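Local coordinates for prophage Lp1 protein 11 (Lactobacillus plantarum WCFS1, PDB 3B7H), which probably binds DNA through a Cro/C1-type helix-turn-helix domain, as phage repressors and related prophage regulators do, although its precise function is not established, at residues 11-14 against 15-19; 31-34 against 35-38; 68-71 against 72-75. One frame throughout, in Å; residues are numbered along the deposited sequence.

Contact 1 of 3, residues 11-14 against 15-19; sequences HLME and LITQQ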
# COMPACT_ATOMS: atom_id res chain seq x y z
N HIS A 11 4.60 6.77 10.00
CA HIS A 11 3.96 5.74 10.82
C HIS A 11 4.94 4.60 11.08
O HIS A 11 5.05 4.08 12.20
CB HIS A 11 2.71 5.18 10.12
CG HIS A 11 1.92 4.27 10.97
ND1 HIS A 11 1.39 4.66 12.18
CD2 HIS A 11 1.59 2.97 10.82
CE1 HIS A 11 0.75 3.65 12.73
NE2 HIS A 11 0.85 2.61 11.92
N LEU A 12 5.61 4.21 10.02
CA LEU A 12 6.60 3.17 10.09
C LEU A 12 7.69 3.52 11.11
O LEU A 12 8.03 2.70 11.95
CB LEU A 12 7.18 2.91 8.71
CG LEU A 12 8.39 1.99 8.77
CD1 LEU A 12 8.00 0.64 9.36
CD2 LEU A 12 8.92 1.86 7.38
N MET A 13 8.19 4.75 11.08
CA MET A 13 9.18 5.17 12.06
C MET A 13 8.62 5.13 13.48
O MET A 13 9.33 4.73 14.39
CB MET A 13 9.70 6.58 11.71
CG MET A 13 10.85 7.08 12.59
SD MET A 13 12.29 6.01 12.64
CE MET A 13 12.36 5.53 10.97
N GLU A 14 7.37 5.51 13.69
CA GLU A 14 6.77 5.36 15.00
C GLU A 14 6.76 3.92 15.49
O GLU A 14 7.07 3.66 16.63
CB GLU A 14 5.34 5.80 15.02
CG GLU A 14 5.05 7.28 14.83
CD GLU A 14 3.52 7.56 14.82
OE1 GLU A 14 2.73 6.56 14.92
OE2 GLU A 14 3.12 8.77 14.74
N LEU A 15 6.35 3.00 14.63
CA LEU A 15 6.31 1.59 14.98
C LEU A 15 7.69 0.97 15.23
O LEU A 15 7.85 0.17 16.15
CB LEU A 15 5.59 0.76 13.92
CG LEU A 15 4.11 1.01 13.65
CD1 LEU A 15 3.64 0.10 12.53
CD2 LEU A 15 3.27 0.82 14.90
N ILE A 16 8.65 1.29 14.38
CA ILE A 16 10.05 0.87 14.55
C ILE A 16 10.58 1.32 15.89
O ILE A 16 11.19 0.55 16.64
CB ILE A 16 10.92 1.48 13.45
CG1 ILE A 16 10.70 0.77 12.13
CG2 ILE A 16 12.41 1.40 13.79
CD1 ILE A 16 11.49 1.37 10.94
N THR A 17 10.34 2.59 16.20
CA THR A 17 10.81 3.21 17.44
C THR A 17 10.17 2.58 18.68
O THR A 17 10.84 2.34 19.70
CB THR A 17 10.54 4.73 17.39
OG1 THR A 17 11.26 5.28 16.29
CG2 THR A 17 11.02 5.42 18.65
N GLN A 18 8.87 2.31 18.60
CA GLN A 18 8.19 1.57 19.68
C GLN A 18 8.79 0.17 19.91
O GLN A 18 8.77 -0.30 21.02
CB GLN A 18 6.68 1.48 19.42
CG GLN A 18 5.98 2.85 19.52
CD GLN A 18 4.49 2.80 19.21
OE1 GLN A 18 3.91 1.74 18.88
NE2 GLN A 18 3.84 3.98 19.32
N GLN A 19 9.36 -0.45 18.89
CA GLN A 19 9.95 -1.77 19.07
C GLN A 19 11.43 -1.72 19.44
O GLN A 19 12.08 -2.75 19.48
CB GLN A 19 9.76 -2.66 17.83
CG GLN A 19 8.35 -3.18 17.63
CD GLN A 19 8.29 -4.47 16.82
OE1 GLN A 19 9.23 -5.28 16.81
NE2 GLN A 19 7.16 -4.67 16.15
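The last two turns of helix 4-18, the opening helix of this Cro/C1-type helix-turn-helix domain, bring His11 against Leu15, Leu12 against Ile16 and Met13 against Thr17. Backbone N-H groups of residues 15 to 18 bond to the carbonyls four positions earlier, and the side chains pair with the same spacing. Leu15 lays its CG over one face of the His11 imidazole, 4.0 Å above the plane and offset toward the rim, while its CD1 comes 3.8 Å from His11 NE2; a branched aliphatic suits a flat ring that also stacks on Phe70. On the buried side Leu12 CG meets Ile16 CD1 at 3.8 Å. These two aliphatic residues face the core, Leu12 touching Val56 and Leu60 of helix 50-60, and Ile16 touching Ile23 and Val26 of helix 23-30. Met13, its chain bent at chi2 and chi3, packs on Ile23 and Phe41. Thr17 suits the exposed final turn because its hydroxyl can return to the backbone: with OG1 beside its own N (chi1 -61°), it donates to Met13 O at 2.8 Å. That oxygen also accepts from Thr17 N at 3.0 Å, and the two donors reach it from opposite faces of the carbonyl plane.

Contact 2 of 3, residues 31-34 against 35-38; sequences GLNQ and STVN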
# COMPACT_ATOMS: atom_id res chain seq x y z
N GLY A 31 15.77 -7.00 4.52
CA GLY A 31 16.50 -7.12 3.28
C GLY A 31 16.30 -6.01 2.27
O GLY A 31 16.48 -6.24 1.09
N LEU A 32 15.94 -4.79 2.67
CA LEU A 32 16.00 -3.74 1.66
C LEU A 32 17.31 -2.99 1.75
O LEU A 32 18.02 -2.99 2.77
CB LEU A 32 14.79 -2.80 1.63
CG LEU A 32 14.02 -2.39 2.89
CD1 LEU A 32 13.14 -3.50 3.44
CD2 LEU A 32 15.02 -1.90 3.90
N ASN A 33 17.68 -2.37 0.64
CA ASN A 33 18.94 -1.68 0.61
C ASN A 33 18.69 -0.22 0.91
O ASN A 33 17.53 0.25 0.84
CB ASN A 33 19.70 -1.91 -0.71
CG ASN A 33 18.99 -1.33 -1.91
OD1 ASN A 33 17.92 -0.72 -1.78
ND2 ASN A 33 19.57 -1.51 -3.10
N GLN A 34 19.79 0.46 1.23
CA GLN A 34 19.79 1.84 1.70
C GLN A 34 19.07 2.77 0.74
O GLN A 34 18.36 3.70 1.14
CB GLN A 34 21.25 2.30 1.90
CG GLN A 34 21.46 3.50 2.81
CD GLN A 34 20.87 3.27 4.21
OE1 GLN A 34 21.02 2.19 4.79
NE2 GLN A 34 20.19 4.30 4.73
N SER A 35 19.24 2.51 -0.55
CA SER A 35 18.55 3.29 -1.58
C SER A 35 17.02 3.24 -1.39
O SER A 35 16.36 4.27 -1.47
CB SER A 35 18.99 2.81 -2.98
OG SER A 35 18.54 1.50 -3.26
N THR A 36 16.49 2.05 -1.08
CA THR A 36 15.05 1.88 -0.88
C THR A 36 14.60 2.58 0.41
O THR A 36 13.56 3.24 0.44
CB THR A 36 14.64 0.40 -0.81
OG1 THR A 36 15.05 -0.32 -1.99
CG2 THR A 36 13.11 0.30 -0.65
N VAL A 37 15.40 2.40 1.46
CA VAL A 37 15.21 3.07 2.75
C VAL A 37 15.21 4.60 2.56
O VAL A 37 14.29 5.29 2.96
CB VAL A 37 16.36 2.68 3.75
CG1 VAL A 37 16.43 3.64 4.94
CG2 VAL A 37 16.22 1.25 4.21
N ASN A 38 16.25 5.12 1.92
CA ASN A 38 16.34 6.55 1.67
C ASN A 38 15.11 7.09 0.90
O ASN A 38 14.58 8.15 1.24
CB ASN A 38 17.66 6.89 0.93
CG ASN A 38 18.92 6.71 1.83
OD1 ASN A 38 18.83 6.75 3.07
ND2 ASN A 38 20.09 6.51 1.20
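Asn33 OD1 is gripped by three donors: Ser35 OG at 2.7 Å, Thr36 OG1 at 2.9 Å and Thr36 N at 3.2 Å. Asn33 is the N-cap of helix 34-41, and its short amide side chain takes up a backbone N-H of the first turn that has no helical carbonyl before it. A chi1 of 65° sets CG between the backbone N and the carbonyl carbon, folding the amide back over the helix start. The two threonine donors approach moderately tilted from the amide carbonyl plane, whereas the serine hydroxyl stands well above it, with a C=O...OG angle of only 98°. Ser35 and Thr36 suit these positions because their short hydroxyls reach the cap oxygen without leaving the first turn. Next to the cap, Gln34 NE2 donates one turn along the helix to Asn38 OD1 at 3.3 Å, the two amide planes 62° apart; the bend at Gln34 chi2 swings its amide toward the asparagine. Beneath the polar cap, Leu32 CD2 presses on Val37 CG2 at 3.4 Å, a tight carbon contact across side chains set nearly at right angles. Gly31, with positive phi, ends helix 23-30 in a Schellman motif, and Leu32 and Val37 both pack on Ala27 of that helix, so the apolar pair closes the turn of the helix-turn-helix, whose second helix, 34-41, probably enters the DNA groove, as in Cro/C1 relatives.

Contact 3 of 3, residues 68-71 against 72-75; sequences FDFP and PYNE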
# COMPACT_ATOMS: atom_id res chain seq x y z
N PHE A 68 -1.95 -0.31 8.61
CA PHE A 68 -2.75 0.77 8.09
C PHE A 68 -3.87 1.22 9.01
O PHE A 68 -4.72 2.01 8.58
CB PHE A 68 -3.30 0.40 6.71
CG PHE A 68 -2.33 0.63 5.57
CD1 PHE A 68 -1.99 1.92 5.20
CD2 PHE A 68 -1.79 -0.43 4.88
CE1 PHE A 68 -1.11 2.14 4.17
CE2 PHE A 68 -0.90 -0.21 3.84
CZ PHE A 68 -0.57 1.08 3.48
N ASP A 69 -3.88 0.75 10.26
CA ASP A 69 -4.89 1.15 11.23
C ASP A 69 -4.45 2.45 11.88
O ASP A 69 -4.18 2.49 13.08
CB ASP A 69 -5.09 0.05 12.27
CG ASP A 69 -6.31 0.26 13.16
OD1 ASP A 69 -7.12 1.21 12.94
OD2 ASP A 69 -6.45 -0.58 14.11
N PHE A 70 -4.37 3.50 11.07
CA PHE A 70 -4.11 4.87 11.54
C PHE A 70 -4.65 5.84 10.53
O PHE A 70 -4.79 5.46 9.37
CB PHE A 70 -2.62 5.15 11.76
CG PHE A 70 -1.81 5.22 10.49
CD1 PHE A 70 -1.40 6.43 9.99
CD2 PHE A 70 -1.43 4.06 9.83
CE1 PHE A 70 -0.64 6.50 8.84
CE2 PHE A 70 -0.67 4.12 8.68
CZ PHE A 70 -0.26 5.34 8.19
N PRO A 71 -4.98 7.07 10.95
CA PRO A 71 -5.50 8.10 10.05
C PRO A 71 -4.43 8.62 9.11
O PRO A 71 -3.31 8.80 9.53
CB PRO A 71 -5.92 9.23 11.00
CG PRO A 71 -5.98 8.60 12.36
CD PRO A 71 -4.92 7.57 12.34
N PRO A 72 -4.77 8.91 7.85
CA PRO A 72 -6.08 8.92 7.19
C PRO A 72 -6.57 7.55 6.67
O PRO A 72 -7.70 7.46 6.19
CB PRO A 72 -5.83 9.84 5.99
CG PRO A 72 -4.41 9.55 5.62
CD PRO A 72 -3.69 9.31 6.92
N TYR A 73 -5.73 6.53 6.75
CA TYR A 73 -5.99 5.29 6.02
C TYR A 73 -7.08 4.42 6.65
O TYR A 73 -7.65 3.58 5.97
CB TYR A 73 -4.70 4.49 5.88
CG TYR A 73 -3.67 5.22 5.08
CD1 TYR A 73 -2.56 5.77 5.69
CD2 TYR A 73 -3.83 5.42 3.71
CE1 TYR A 73 -1.59 6.46 4.94
CE2 TYR A 73 -2.87 6.12 2.96
CZ TYR A 73 -1.75 6.63 3.59
OH TYR A 73 -0.78 7.33 2.90
N ASN A 74 -7.39 4.65 7.93
CA ASN A 74 -8.47 3.92 8.59
C ASN A 74 -9.75 4.71 8.70
O ASN A 74 -10.63 4.34 9.48
CB ASN A 74 -8.01 3.34 9.95
CG ASN A 74 -7.77 4.38 11.02
OD1 ASN A 74 -7.84 5.60 10.80
ND2 ASN A 74 -7.47 3.88 12.22
N GLU A 75 -9.88 5.77 7.92
CA GLU A 75 -11.16 6.45 7.78
C GLU A 75 -11.50 6.65 6.31
O GLU A 75 -10.60 6.60 5.49
CB GLU A 75 -11.09 7.79 8.52
CG GLU A 75 -10.84 7.63 10.08
CD GLU A 75 -12.03 7.00 10.91
OE1 GLU A 75 -13.17 7.55 10.85
OE2 GLU A 75 -11.81 5.98 11.66
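Phe68, Phe70 and Tyr73 form the tightly packed part of this contact, an aromatic cluster just beyond helix 64-67. Phe68 turns its edge to one face of the Tyr73 ring, the planes at 73°, with its CE1 lying 4.1 Å above the ring centre. Pro72 CG covers the opposite face, so the tyrosine is held between an aromatic edge and a proline ring. Tyr73 in turn directs its own edge toward the face of Phe70 in an offset edge-to-face pair; here Tyr73 CD1 approaches Phe70 CZ to 3.4 Å. Tyrosine suits this place because its ring fills the cluster while its hydroxyl continues to a hydrogen bond with Asp4 of helix 4-18. The more exposed side is polar and more sparsely joined. There Asn74 ND2 donates to Asp69 OD1 at 2.8 Å, nearly straight at 167° and in the plane of its own amide, meeting the carboxylate on its anti side. Asn74 N also bonds to Phe70 O at 3.1 Å, from above the carbonyl plane and on a bent path. Asn74 CG sits between the backbone N and the carbonyl carbon (chi1 70°), which brings the amide back beside the backbone of Phe70 and Pro71. In the dimer, Phe68 meets Phe68 of the second subunit with nearly parallel ring planes, Asp69 and Asn74 pack on His65 of that subunit, and Tyr73 makes backbone hydrogen bonds to it. An inverse gamma turn centred on Asp69 leads to a type I beta turn from Pro72 to Glu75, entered through a cis peptide bond, which folds the tail back on helix 4-18.

Overall arrangement
The three contacts follow one another along the chain, each local, and none nests within or crosses another. Contact 1 lies on the final turns of helix 4-18, contact 2 closes the turn between helices 23-30 and 34-41, and contact 3 folds up the tail after helix 64-67. Contacts 1 and 2 do not touch, their centres about 17 Å apart, but both pack on Ile23 of helix 23-30. Contact 3 returns to the first helix, where His11 CD2 lies 3.3 Å from Phe70 CE2. Contacts 2 and 3 fall on opposite sides of the chain's centre, placing the helix-turn-helix turn well away from the C-terminal segment that meets the second subunit.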